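PDB 2EIH: alcohol dehydrogenase from Thermus thermophilus, which probably acts as a zinc-containing, NAD-dependent alcohol dehydrogenase, passing hydride between an alcohol and a nicotinamide cofactor. Local coordinates for residues L149-A154 / I184-L189; W155-D160 / K238-T243; E214-T219 / R228-G233; L246-V251 / I261-A266. All coordinates share one frame; numbering follows the deposited sequence.

Interaction 1. Residues L149-A154 / I184-L189; sequences LTFLTA and IQIAKL
Q185 meets the rim of the F151 ring. Its NE2 lies at the ring edge, near the ring plane, 4.2 Å from F151 CZ. Amide and ring planes are 82° apart, so this is an edge contact and not a stack. The Q185 chain is extended beyond CG, which brings the amide out to the phenyl rim. The amide gets its hydrogen bonds from other residues: OE1 accepts from K310 N, and NE2 donates to V181 O one turn back. I186 comes next and buries the most surface here. Its CG1 lies beside the backbone N (chi1 -68°) and CD1 continues outward, so this methyl leads into the facing helix. I186 CD1 sits 3.9 Å from A154 CB and 4.1 Å from F151 CD2. It also rests 3.8 Å from the backbone F151 O. The A154 methyl and the F151 ring both border this methyl. No hydrogen bond joins the two segments. The axes of the two short helical segments approach to 10.3 Å and cross at -45°. Helix 180-189 turns its other side to the sheet, where I184 and A187 touch strand 193-198. F151 also packs on I300 of helix 297-306, so three helices meet at this buried point.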
loop_
_atom_site.group_PDB
_atom_site.type_symbol
_atom_site.label_atom_id
_atom_site.label_comp_id
_atom_site.label_asym_id
_atom_site.label_seq_id
_atom_site.Cartn_x
_atom_site.Cartn_y
_atom_site.Cartn_z
ATOM N N LEU A 149 19.079 -15.836 8.510
ATOM C CA LEU A 149 19.418 -14.492 8.977
ATOM C C LEU A 149 19.650 -13.457 7.860
ATOM O O LEU A 149 18.949 -12.439 7.812
ATOM C CB LEU A 149 20.645 -14.566 9.906
ATOM C CG LEU A 149 21.041 -13.481 10.939
ATOM C CD1 LEU A 149 21.110 -12.118 10.267
ATOM C CD2 LEU A 149 20.072 -13.461 12.102
ATOM N N THR A 150 20.610 -13.680 6.963
ATOM C CA THR A 150 20.839 -12.677 5.922
ATOM C C THR A 150 19.730 -12.573 4.895
ATOM O O THR A 150 19.367 -11.471 4.500
ATOM C CB THR A 150 22.186 -12.879 5.166
ATOM O OG1 THR A 150 22.332 -14.250 4.776
ATOM C CG2 THR A 150 23.360 -12.448 6.025
ATOM N N PHE A 151 19.187 -13.697 4.444
ATOM C CA PHE A 151 18.113 -13.580 3.470
ATOM C C PHE A 151 16.885 -12.854 4.014
ATOM O O PHE A 151 16.261 -12.078 3.298
ATOM C CB PHE A 151 17.752 -14.939 2.869
ATOM C CG PHE A 151 18.655 -15.324 1.746
ATOM C CD1 PHE A 151 19.884 -15.903 2.005
ATOM C CD2 PHE A 151 18.346 -14.962 0.439
ATOM C CE1 PHE A 151 20.809 -16.105 0.982
ATOM C CE2 PHE A 151 19.256 -15.156 -0.595
ATOM C CZ PHE A 151 20.498 -15.731 -0.311
ATOM N N LEU A 152 16.553 -13.064 5.281
ATOM C CA LEU A 152 15.403 -12.377 5.852
ATOM C C LEU A 152 15.637 -10.881 5.964
ATOM O O LEU A 152 14.738 -10.090 5.711
ATOM C CB LEU A 152 15.076 -12.944 7.233
ATOM C CG LEU A 152 14.438 -14.329 7.199
ATOM C CD1 LEU A 152 14.614 -15.012 8.543
ATOM C CD2 LEU A 152 12.962 -14.193 6.848
ATOM N N THR A 153 16.850 -10.501 6.345
ATOM C CA THR A 153 17.194 -9.101 6.502
ATOM C C THR A 153 17.221 -8.404 5.147
ATOM O O THR A 153 16.722 -7.294 5.005
ATOM C CB THR A 153 18.562 -8.955 7.186
ATOM O OG1 THR A 153 18.494 -9.532 8.492
ATOM C CG2 THR A 153 18.964 -7.495 7.291
ATOM N N ALA A 154 17.799 -9.067 4.154
ATOM C CA ALA A 154 17.879 -8.508 2.815
ATOM C C ALA A 154 16.486 -8.400 2.199
ATOM O O ALA A 154 16.204 -7.483 1.428
ATOM C CB ALA A 154 18.762 -9.388 1.938
ATOM N N ILE A 184 21.584 -8.560 -3.584
ATOM C CA ILE A 184 21.797 -8.468 -5.018
ATOM C C ILE A 184 20.844 -9.420 -5.747
ATOM O O ILE A 184 20.216 -9.041 -6.742
ATOM C CB ILE A 184 23.275 -8.770 -5.351
ATOM C CG1 ILE A 184 24.136 -7.648 -4.753
ATOM C CG2 ILE A 184 23.473 -8.868 -6.860
ATOM C CD1 ILE A 184 25.615 -7.847 -4.866
ATOM N N GLN A 185 20.721 -10.639 -5.224
ATOM C CA GLN A 185 19.854 -11.674 -5.799
ATOM C C GLN A 185 18.354 -11.399 -5.621
ATOM O O GLN A 185 17.561 -11.638 -6.528
ATOM C CB GLN A 185 20.189 -13.046 -5.185
ATOM C CG GLN A 185 21.612 -13.519 -5.452
ATOM C CD GLN A 185 21.919 -14.865 -4.834
ATOM O OE1 GLN A 185 21.460 -15.902 -5.310
ATOM N NE2 GLN A 185 22.689 -14.853 -3.755
ATOM N N ILE A 186 17.960 -10.919 -4.447
ATOM C CA ILE A 186 16.553 -10.639 -4.221
ATOM C C ILE A 186 16.178 -9.461 -5.111
ATOM O O ILE A 186 15.117 -9.458 -5.743
ATOM C CB ILE A 186 16.291 -10.324 -2.741
ATOM C CG1 ILE A 186 16.504 -11.605 -1.925
ATOM C CG2 ILE A 186 14.881 -9.806 -2.556
ATOM C CD1 ILE A 186 16.493 -11.422 -0.451
ATOM N N ALA A 187 17.070 -8.473 -5.169
ATOM C CA ALA A 187 16.865 -7.293 -5.999
ATOM C C ALA A 187 16.577 -7.701 -7.444
ATOM O O ALA A 187 15.600 -7.243 -8.041
ATOM C CB ALA A 187 18.098 -6.397 -5.954
ATOM N N LYS A 188 17.433 -8.551 -8.006
ATOM C CA LYS A 188 17.240 -9.003 -9.378
ATOM C C LYS A 188 15.939 -9.796 -9.503
ATOM O O LYS A 188 15.211 -9.664 -10.490
ATOM C CB LYS A 188 18.414 -9.872 -9.822
ATOM C CG LYS A 188 19.714 -9.099 -10.018
ATOM C CD LYS A 188 19.607 -8.105 -11.162
ATOM C CE LYS A 188 19.201 -8.804 -12.451
ATOM N NZ LYS A 188 19.145 -7.843 -13.583
ATOM N N LEU A 189 15.656 -10.617 -8.496
ATOM C CA LEU A 189 14.449 -11.425 -8.479
ATOM C C LEU A 189 13.224 -10.516 -8.651
ATOM O O LEU A 189 12.233 -10.935 -9.245
ATOM C CB LEU A 189 14.343 -12.181 -7.157
ATOM C CG LEU A 189 13.587 -13.521 -7.080
ATOM C CD1 LEU A 189 13.026 -13.665 -5.662
ATOM C CD2 LEU A 189 12.446 -13.609 -8.086
#

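Interaction 2. Residues W155-D160 / K238-T243; sequences WQMVVD and KVVDHT
V240 lays its two methyls against helix 148-161, one on each of two consecutive residues. CG1 faces M157 and CG2 faces V158. The thioether end of M157 crosses V240 at about a right angle. M157 CE lies 4.1 Å from V240 CG1, and M157 SD is 4.1 Å from the same methyl. The M157 chain is extended as far as SD, which already lies beside V240 CG1; the bend at chi3 (-76°) then keeps CE against the same methyl. V158 comes in obliquely, with V158 CG2 4.1 Å from V240 CG2. The neighbours of V240 on the strand, V239 and D241, make no side-chain contact with 155-160. D241 OD2 instead takes up T243 N at 3.0 Å, forming an Asx turn just past the strand, and T243 OG1 uses the syn lone pair of the same oxygen. M157 also touches A262 of strand 259-263, and V240 touches A183 of helix 180-189. The helix thus packs on one face of the parallel sheet of the Rossmann-type domain. The contact has no hydrogen bond or salt bridge across it. It rests on buried methyls and one thioether, so it probably depends on close fit and the exclusion of water.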
loop_
_atom_site.group_PDB
_atom_site.type_symbol
_atom_site.label_atom_id
_atom_site.label_comp_id
_atom_site.label_asym_id
_atom_site.label_seq_id
_atom_site.Cartn_x
_atom_site.Cartn_y
_atom_site.Cartn_z
ATOM N N TRP A 155 15.616 -9.339 2.539
ATOM C CA TRP A 155 14.274 -9.348 1.980
ATOM C C TRP A 155 13.414 -8.192 2.483
ATOM O O TRP A 155 12.721 -7.547 1.695
ATOM C CB TRP A 155 13.603 -10.690 2.271
ATOM C CG TRP A 155 12.227 -10.802 1.692
ATOM C CD1 TRP A 155 11.097 -10.183 2.136
ATOM C CD2 TRP A 155 11.834 -11.605 0.573
ATOM N NE1 TRP A 155 10.023 -10.563 1.375
ATOM C CE2 TRP A 155 10.445 -11.442 0.410
ATOM C CE3 TRP A 155 12.518 -12.466 -0.295
ATOM C CZ2 TRP A 155 9.721 -12.090 -0.600
ATOM C CZ3 TRP A 155 11.808 -13.112 -1.295
ATOM C CH2 TRP A 155 10.414 -12.928 -1.434
ATOM N N GLN A 156 13.459 -7.926 3.786
ATOM C CA GLN A 156 12.680 -6.824 4.333
ATOM C C GLN A 156 13.161 -5.516 3.730
ATOM O O GLN A 156 12.354 -4.652 3.415
ATOM C CB GLN A 156 12.788 -6.746 5.862
ATOM C CG GLN A 156 11.874 -5.669 6.460
ATOM C CD GLN A 156 11.729 -5.741 7.971
ATOM O OE1 GLN A 156 12.397 -5.010 8.700
ATOM N NE2 GLN A 156 10.861 -6.632 8.449
ATOM N N MET A 157 14.473 -5.377 3.560
ATOM C CA MET A 157 15.030 -4.158 2.990
ATOM C C MET A 157 14.623 -3.966 1.526
ATOM O O MET A 157 14.118 -2.906 1.151
ATOM C CB MET A 157 16.559 -4.156 3.110
ATOM C CG MET A 157 17.071 -4.101 4.542
ATOM S SD MET A 157 18.891 -3.981 4.609
ATOM C CE MET A 157 19.293 -5.605 4.228
ATOM N N VAL A 158 14.818 -4.999 0.709
ATOM C CA VAL A 158 14.493 -4.958 -0.719
ATOM C C VAL A 158 12.990 -4.955 -1.016
ATOM O O VAL A 158 12.472 -4.041 -1.653
ATOM C CB VAL A 158 15.161 -6.167 -1.442
ATOM C CG1 VAL A 158 14.781 -6.197 -2.919
ATOM C CG2 VAL A 158 16.677 -6.073 -1.290
ATOM N N VAL A 159 12.297 -5.979 -0.537
ATOM C CA VAL A 159 10.867 -6.118 -0.772
ATOM C C VAL A 159 9.949 -5.158 0.018
ATOM O O VAL A 159 9.248 -4.346 -0.580
ATOM C CB VAL A 159 10.454 -7.590 -0.530
ATOM C CG1 VAL A 159 8.991 -7.797 -0.858
ATOM C CG2 VAL A 159 11.318 -8.502 -1.387
ATOM N N ASP A 160 9.957 -5.239 1.347
ATOM C CA ASP A 160 9.104 -4.381 2.173
ATOM C C ASP A 160 9.553 -2.912 2.293
ATOM O O ASP A 160 8.788 -2.002 1.999
ATOM C CB ASP A 160 8.942 -5.007 3.569
ATOM C CG ASP A 160 8.427 -6.450 3.512
ATOM O OD1 ASP A 160 7.383 -6.689 2.859
ATOM O OD2 ASP A 160 9.050 -7.345 4.126
ATOM N N LYS A 238 16.831 2.882 -5.535
ATOM C CA LYS A 238 16.811 2.169 -4.261
ATOM C C LYS A 238 18.220 1.787 -3.856
ATOM O O LYS A 238 19.009 1.370 -4.698
ATOM C CB LYS A 238 15.966 0.894 -4.358
ATOM C CG LYS A 238 14.478 1.090 -4.127
ATOM C CD LYS A 238 13.869 2.055 -5.117
ATOM C CE LYS A 238 12.390 2.274 -4.834
ATOM N NZ LYS A 238 11.503 1.223 -5.393
ATOM N N VAL A 239 18.530 1.912 -2.569
ATOM C CA VAL A 239 19.863 1.573 -2.077
ATOM C C VAL A 239 19.869 0.656 -0.853
ATOM O O VAL A 239 19.181 0.909 0.130
ATOM C CB VAL A 239 20.653 2.839 -1.722
ATOM C CG1 VAL A 239 22.044 2.464 -1.231
ATOM C CG2 VAL A 239 20.736 3.745 -2.937
ATOM N N VAL A 240 20.651 -0.416 -0.924
ATOM C CA VAL A 240 20.775 -1.343 0.193
ATOM C C VAL A 240 22.146 -1.135 0.813
ATOM O O VAL A 240 23.161 -1.412 0.184
ATOM C CB VAL A 240 20.672 -2.798 -0.259
ATOM C CG1 VAL A 240 20.778 -3.711 0.945
ATOM C CG2 VAL A 240 19.372 -3.022 -1.004
ATOM N N ASP A 241 22.170 -0.651 2.047
ATOM C CA ASP A 241 23.420 -0.386 2.735
ATOM C C ASP A 241 23.488 -1.095 4.089
ATOM O O ASP A 241 22.535 -1.050 4.862
ATOM C CB ASP A 241 23.570 1.120 2.940
ATOM C CG ASP A 241 24.958 1.504 3.378
ATOM O OD1 ASP A 241 25.191 2.687 3.688
ATOM O OD2 ASP A 241 25.824 0.616 3.409
ATOM N N HIS A 242 24.604 -1.750 4.388
ATOM C CA HIS A 242 24.730 -2.434 5.675
ATOM C C HIS A 242 25.976 -1.958 6.397
ATOM O O HIS A 242 26.365 -2.518 7.419
ATOM C CB HIS A 242 24.819 -3.951 5.492
ATOM C CG HIS A 242 26.092 -4.399 4.849
ATOM N ND1 HIS A 242 26.319 -4.293 3.493
ATOM C CD2 HIS A 242 27.228 -4.914 5.379
ATOM C CE1 HIS A 242 27.537 -4.722 3.215
ATOM N NE2 HIS A 242 28.109 -5.104 4.345
ATOM N N THR A 243 26.608 -0.930 5.855
ATOM C CA THR A 243 27.809 -0.401 6.464
ATOM C C THR A 243 27.560 1.019 6.960
ATOM O O THR A 243 27.587 1.278 8.166
ATOM C CB THR A 243 28.981 -0.425 5.463
ATOM O OG1 THR A 243 28.661 0.362 4.307
ATOM C CG2 THR A 243 29.259 -1.860 5.031
#

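Interaction 3. Residues E214-T219 / R228-G233; sequences ETVNYT and RRLTGG
The apolar contacts all centre on L230. Its CG lies 3.2 Å from E214 CG, and L230 CD2 is 3.4 Å from the same carbon. The approach is short, but both first torsions lie away from staggered positions (chi1 -124° for E214, -108° for L230), so its detail is less sure. The other contact is more relaxed: L230 CD2 lies 3.8 Å from V216 CG2, and the two side chains slide past each other in opposite directions. With L230 cut back to an alanine, V216 CG2 would probably lose its apolar neighbour and the E214 methylenes would be left free to shift. No polar bond crosses between the segments. The E214 carboxylate has long, weak ion pairs with R193 and K208. Within 228-233, R228 O accepts from T231 N at 3.1 Å and G233 N at 2.7 Å, from opposite faces of its plane. Strand 214-217 is the outermost strand at one end of the parallel sheet, with strand 193-198 beside it. Helix 223-230 follows it and lies over one face, a beta-alpha step at the edge of the Rossmann-type domain. T215 points away from that helix and packs on helix 201-210.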
loop_
_atom_site.group_PDB
_atom_site.type_symbol
_atom_site.label_atom_id
_atom_site.label_comp_id
_atom_site.label_asym_id
_atom_site.label_seq_id
_atom_site.Cartn_x
_atom_site.Cartn_y
_atom_site.Cartn_z
ATOM N N GLU A 214 25.955 -3.970 -12.942
ATOM C CA GLU A 214 27.018 -2.987 -13.028
ATOM C C GLU A 214 27.859 -3.036 -11.748
ATOM O O GLU A 214 27.374 -3.439 -10.689
ATOM C CB GLU A 214 26.387 -1.602 -13.206
ATOM C CG GLU A 214 26.828 -0.809 -14.439
ATOM C CD GLU A 214 26.788 -1.601 -15.735
ATOM O OE1 GLU A 214 27.721 -2.407 -15.946
ATOM O OE2 GLU A 214 25.830 -1.426 -16.533
ATOM N N THR A 215 29.120 -2.625 -11.838
ATOM C CA THR A 215 29.996 -2.634 -10.675
ATOM C C THR A 215 30.762 -1.330 -10.516
ATOM O O THR A 215 31.126 -0.690 -11.497
ATOM C CB THR A 215 30.998 -3.803 -10.750
ATOM O OG1 THR A 215 31.587 -3.847 -12.055
ATOM C CG2 THR A 215 30.293 -5.124 -10.469
ATOM N N VAL A 216 30.994 -0.939 -9.269
ATOM C CA VAL A 216 31.728 0.284 -8.976
ATOM C C VAL A 216 32.670 0.042 -7.809
ATOM O O VAL A 216 32.348 -0.699 -6.886
ATOM C CB VAL A 216 30.783 1.441 -8.613
ATOM C CG1 VAL A 216 31.589 2.649 -8.175
ATOM C CG2 VAL A 216 29.907 1.794 -9.805
ATOM N N ASN A 217 33.836 0.675 -7.857
ATOM C CA ASN A 217 34.832 0.522 -6.806
ATOM C C ASN A 217 34.842 1.766 -5.928
ATOM O O ASN A 217 35.192 2.850 -6.387
ATOM C CB ASN A 217 36.214 0.319 -7.425
ATOM C CG ASN A 217 37.256 -0.067 -6.400
ATOM O OD1 ASN A 217 37.314 0.503 -5.315
ATOM N ND2 ASN A 217 38.094 -1.036 -6.743
ATOM N N TYR A 218 34.472 1.613 -4.662
ATOM C CA TYR A 218 34.431 2.756 -3.764
ATOM C C TYR A 218 35.767 3.123 -3.139
ATOM O O TYR A 218 35.816 3.879 -2.170
ATOM C CB TYR A 218 33.379 2.532 -2.675
ATOM C CG TYR A 218 33.508 1.231 -1.920
ATOM C CD1 TYR A 218 34.586 0.995 -1.074
ATOM C CD2 TYR A 218 32.532 0.245 -2.027
ATOM C CE1 TYR A 218 34.684 -0.190 -0.347
ATOM C CE2 TYR A 218 32.622 -0.942 -1.307
ATOM C CZ TYR A 218 33.701 -1.152 -0.468
ATOM O OH TYR A 218 33.785 -2.323 0.249
ATOM N N THR A 219 36.852 2.595 -3.697
ATOM C CA THR A 219 38.190 2.897 -3.192
ATOM C C THR A 219 38.623 4.247 -3.759
ATOM O O THR A 219 39.601 4.836 -3.305
ATOM C CB THR A 219 39.221 1.849 -3.634
ATOM O OG1 THR A 219 40.384 1.955 -2.811
ATOM C CG2 THR A 219 39.636 2.086 -5.083
ATOM N N ARG A 228 26.160 7.502 -10.629
ATOM C CA ARG A 228 25.326 8.467 -11.330
ATOM C C ARG A 228 25.476 8.257 -12.837
ATOM O O ARG A 228 24.487 8.173 -13.568
ATOM C CB ARG A 228 25.754 9.892 -10.976
ATOM C CG ARG A 228 25.825 10.185 -9.484
ATOM C CD ARG A 228 24.454 10.407 -8.875
ATOM N NE ARG A 228 23.809 11.602 -9.410
ATOM C CZ ARG A 228 22.738 12.177 -8.868
ATOM N NH1 ARG A 228 22.216 13.263 -9.422
ATOM N NH2 ARG A 228 22.197 11.678 -7.761
ATOM N N ARG A 229 26.723 8.169 -13.295
ATOM C CA ARG A 229 27.022 7.968 -14.716
ATOM C C ARG A 229 26.401 6.672 -15.236
ATOM O O ARG A 229 25.973 6.593 -16.389
ATOM C CB ARG A 229 28.542 7.921 -14.928
ATOM C CG ARG A 229 28.990 7.932 -16.389
ATOM C CD ARG A 229 30.484 7.635 -16.517
ATOM N NE ARG A 229 30.763 6.198 -16.484
ATOM C CZ ARG A 229 30.343 5.345 -17.415
ATOM N NH1 ARG A 229 29.630 5.788 -18.450
ATOM N NH2 ARG A 229 30.630 4.055 -17.313
ATOM N N LEU A 230 26.356 5.667 -14.367
ATOM C CA LEU A 230 25.812 4.362 -14.700
ATOM C C LEU A 230 24.285 4.268 -14.690
ATOM O O LEU A 230 23.731 3.249 -15.109
ATOM C CB LEU A 230 26.408 3.309 -13.765
ATOM C CG LEU A 230 27.436 2.337 -14.362
ATOM C CD1 LEU A 230 28.162 2.975 -15.534
ATOM C CD2 LEU A 230 28.423 1.904 -13.282
ATOM N N THR A 231 23.606 5.316 -14.224
ATOM C CA THR A 231 22.144 5.329 -14.193
ATOM C C THR A 231 21.574 6.564 -14.886
ATOM O O THR A 231 20.717 7.256 -14.333
ATOM C CB THR A 231 21.599 5.313 -12.750
ATOM O OG1 THR A 231 22.208 6.366 -11.989
ATOM C CG2 THR A 231 21.868 3.971 -12.097
ATOM N N GLY A 232 22.058 6.839 -16.091
ATOM C CA GLY A 232 21.573 7.983 -16.845
ATOM C C GLY A 232 21.739 9.317 -16.143
ATOM O O GLY A 232 21.019 10.270 -16.429
ATOM N N GLY A 233 22.692 9.393 -15.223
ATOM C CA GLY A 233 22.920 10.632 -14.502
ATOM C C GLY A 233 21.931 10.890 -13.376
ATOM O O GLY A 233 22.197 11.714 -12.496
#

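Interaction 4. Residues L246-V251 / I261-A266; sequences LYFEGV and IAIAGA
F248 reaches from the first turn of helix 248-254 to two isoleucines of strand 259-263. Its CB already points to the strand. CG stands anti to the backbone N (chi1 -165°), which carries the ring toward the strand; the turn about CB-CG (chi2 55°) puts its CD1-CE1 edge nearest. CD1 is the first ring atom to meet the strand, 4.1 Å from I263 CD1. CE1, the next atom out, makes the closest approach, 3.6 Å from I263 CD1. CE1 also meets I261 CG2 at 4.3 Å, with that methyl at the ring edge, near its plane. At the tip, CZ comes to 4.1 Å from I263 CD1. One methyl of I263 therefore serves three successive ring atoms, and the F248 and I263 side chains cross at about a right angle.

Strand 236-241, helix 248-254 and strand 259-263 form a beta-alpha-beta crossover of the Rossmann-type domain. The two strands are parallel neighbours in the sheet, and the helix packs over them on the way from one to the other.

One turn further along the helix, V251 repeats the contact. Its CG1 lies 4.3 Å from I261 CG2, so this isoleucine methyl touches both helix residues. V251 also packs on V239 and D241 of strand 236-241. The backbone bond from V251 N to Y247 O, 2.9 Å, holds this turn in shape. F248 and I263 both touch I286 of strand 285-288, and I263 packs as well on F280 of a neighbouring subunit.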
loop_
_atom_site.group_PDB
_atom_site.type_symbol
_atom_site.label_atom_id
_atom_site.label_comp_id
_atom_site.label_asym_id
_atom_site.label_seq_id
_atom_site.Cartn_x
_atom_site.Cartn_y
_atom_site.Cartn_z
ATOM N N LEU A 246 30.272 5.832 6.977
ATOM C CA LEU A 246 31.599 5.915 6.391
ATOM C C LEU A 246 31.498 6.335 4.939
ATOM O O LEU A 246 32.179 7.268 4.506
ATOM C CB LEU A 246 32.319 4.572 6.502
ATOM C CG LEU A 246 33.701 4.481 5.831
ATOM C CD1 LEU A 246 34.575 5.669 6.215
ATOM C CD2 LEU A 246 34.358 3.178 6.246
ATOM N N TYR A 247 30.647 5.651 4.185
ATOM C CA TYR A 247 30.461 5.987 2.782
ATOM C C TYR A 247 29.080 6.593 2.616
ATOM O O TYR A 247 28.699 6.996 1.522
ATOM C CB TYR A 247 30.570 4.740 1.902
ATOM C CG TYR A 247 31.725 3.823 2.238
ATOM C CD1 TYR A 247 31.621 2.891 3.274
ATOM C CD2 TYR A 247 32.921 3.880 1.516
ATOM C CE1 TYR A 247 32.678 2.037 3.581
ATOM C CE2 TYR A 247 33.985 3.031 1.818
ATOM C CZ TYR A 247 33.854 2.113 2.850
ATOM O OH TYR A 247 34.900 1.270 3.152
ATOM N N PHE A 248 28.338 6.662 3.715
ATOM C CA PHE A 248 26.984 7.188 3.684
ATOM C C PHE A 248 26.869 8.497 2.928
ATOM O O PHE A 248 25.864 8.757 2.273
ATOM C CB PHE A 248 26.450 7.373 5.102
ATOM C CG PHE A 248 24.958 7.560 5.164
ATOM C CD1 PHE A 248 24.103 6.617 4.598
ATOM C CD2 PHE A 248 24.406 8.667 5.800
ATOM C CE1 PHE A 248 22.723 6.772 4.665
ATOM C CE2 PHE A 248 23.026 8.832 5.872
ATOM C CZ PHE A 248 22.183 7.882 5.304
ATOM N N GLU A 249 27.895 9.328 3.023
ATOM C CA GLU A 249 27.873 10.596 2.324
ATOM C C GLU A 249 27.918 10.317 0.826
ATOM O O GLU A 249 27.292 11.020 0.029
ATOM C CB GLU A 249 29.075 11.431 2.733
ATOM C CG GLU A 249 29.068 12.830 2.167
ATOM C CD GLU A 249 30.365 13.550 2.440
ATOM O OE1 GLU A 249 31.401 13.126 1.876
ATOM O OE2 GLU A 249 30.348 14.530 3.219
ATOM N N GLY A 250 28.667 9.283 0.454
ATOM C CA GLY A 250 28.788 8.911 -0.943
ATOM C C GLY A 250 27.505 8.288 -1.450
ATOM O O GLY A 250 27.118 8.484 -2.604
ATOM N N VAL A 251 26.844 7.529 -0.580
ATOM C CA VAL A 251 25.588 6.877 -0.928
ATOM C C VAL A 251 24.543 7.947 -1.195
ATOM O O VAL A 251 23.892 7.945 -2.239
ATOM C CB VAL A 251 25.091 5.987 0.217
ATOM C CG1 VAL A 251 23.747 5.382 -0.147
ATOM C CG2 VAL A 251 26.105 4.899 0.505
ATOM N N ILE A 261 16.723 4.582 0.791
ATOM C CA ILE A 261 17.943 3.942 1.268
ATOM C C ILE A 261 17.590 3.076 2.474
ATOM O O ILE A 261 17.067 3.573 3.463
ATOM C CB ILE A 261 18.973 5.014 1.679
ATOM C CG1 ILE A 261 19.225 5.964 0.496
ATOM C CG2 ILE A 261 20.274 4.361 2.124
ATOM C CD1 ILE A 261 19.931 7.266 0.874
ATOM N N ALA A 262 17.857 1.778 2.377
ATOM C CA ALA A 262 17.572 0.858 3.470
ATOM C C ALA A 262 18.883 0.550 4.188
ATOM O O ALA A 262 19.869 0.168 3.563
ATOM C CB ALA A 262 16.955 -0.430 2.933
ATOM N N ILE A 263 18.890 0.722 5.501
ATOM C CA ILE A 263 20.083 0.470 6.287
ATOM C C ILE A 263 19.907 -0.648 7.298
ATOM O O ILE A 263 19.052 -0.583 8.173
ATOM C CB ILE A 263 20.533 1.743 7.019
ATOM C CG1 ILE A 263 21.094 2.744 6.011
ATOM C CG2 ILE A 263 21.560 1.394 8.080
ATOM C CD1 ILE A 263 21.601 4.012 6.629
ATOM N N ALA A 264 20.751 -1.664 7.170
ATOM C CA ALA A 264 20.715 -2.828 8.043
ATOM C C ALA A 264 21.324 -2.560 9.412
ATOM O O ALA A 264 20.697 -1.950 10.283
ATOM C CB ALA A 264 21.438 -3.986 7.378
ATOM N N GLY A 265 22.548 -3.039 9.600
ATOM C CA GLY A 265 23.229 -2.856 10.864
ATOM C C GLY A 265 24.423 -1.942 10.704
ATOM O O GLY A 265 25.528 -2.265 11.142
ATOM N N ALA A 266 24.196 -0.796 10.069
ATOM C CA ALA A 266 25.259 0.174 9.844
ATOM C C ALA A 266 25.742 0.789 11.157
ATOM O O ALA A 266 25.496 1.966 11.431
ATOM C CB ALA A 266 24.782 1.268 8.893
#

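Interactions 1, 2 and 4 are buried, while interaction 3 is only partly so and lies at the edge strand of the sheet, its centre about 25 Å from the centre of the chain. Interactions 1 and 2 share helix 148-161 and join where I186 packs on V158. Interaction 1 is helix on helix; the other three set a helix against the same parallel sheet. Interactions 2 and 4 use neighbouring strands, tied by probable hydrogen bonds between V239, D241 and A262. Interactions 3 and 4 touch through Y218 and Y247. The buried ones rely mainly on methyls and rings, whereas interaction 3 also uses the carbon chain of a glutamate.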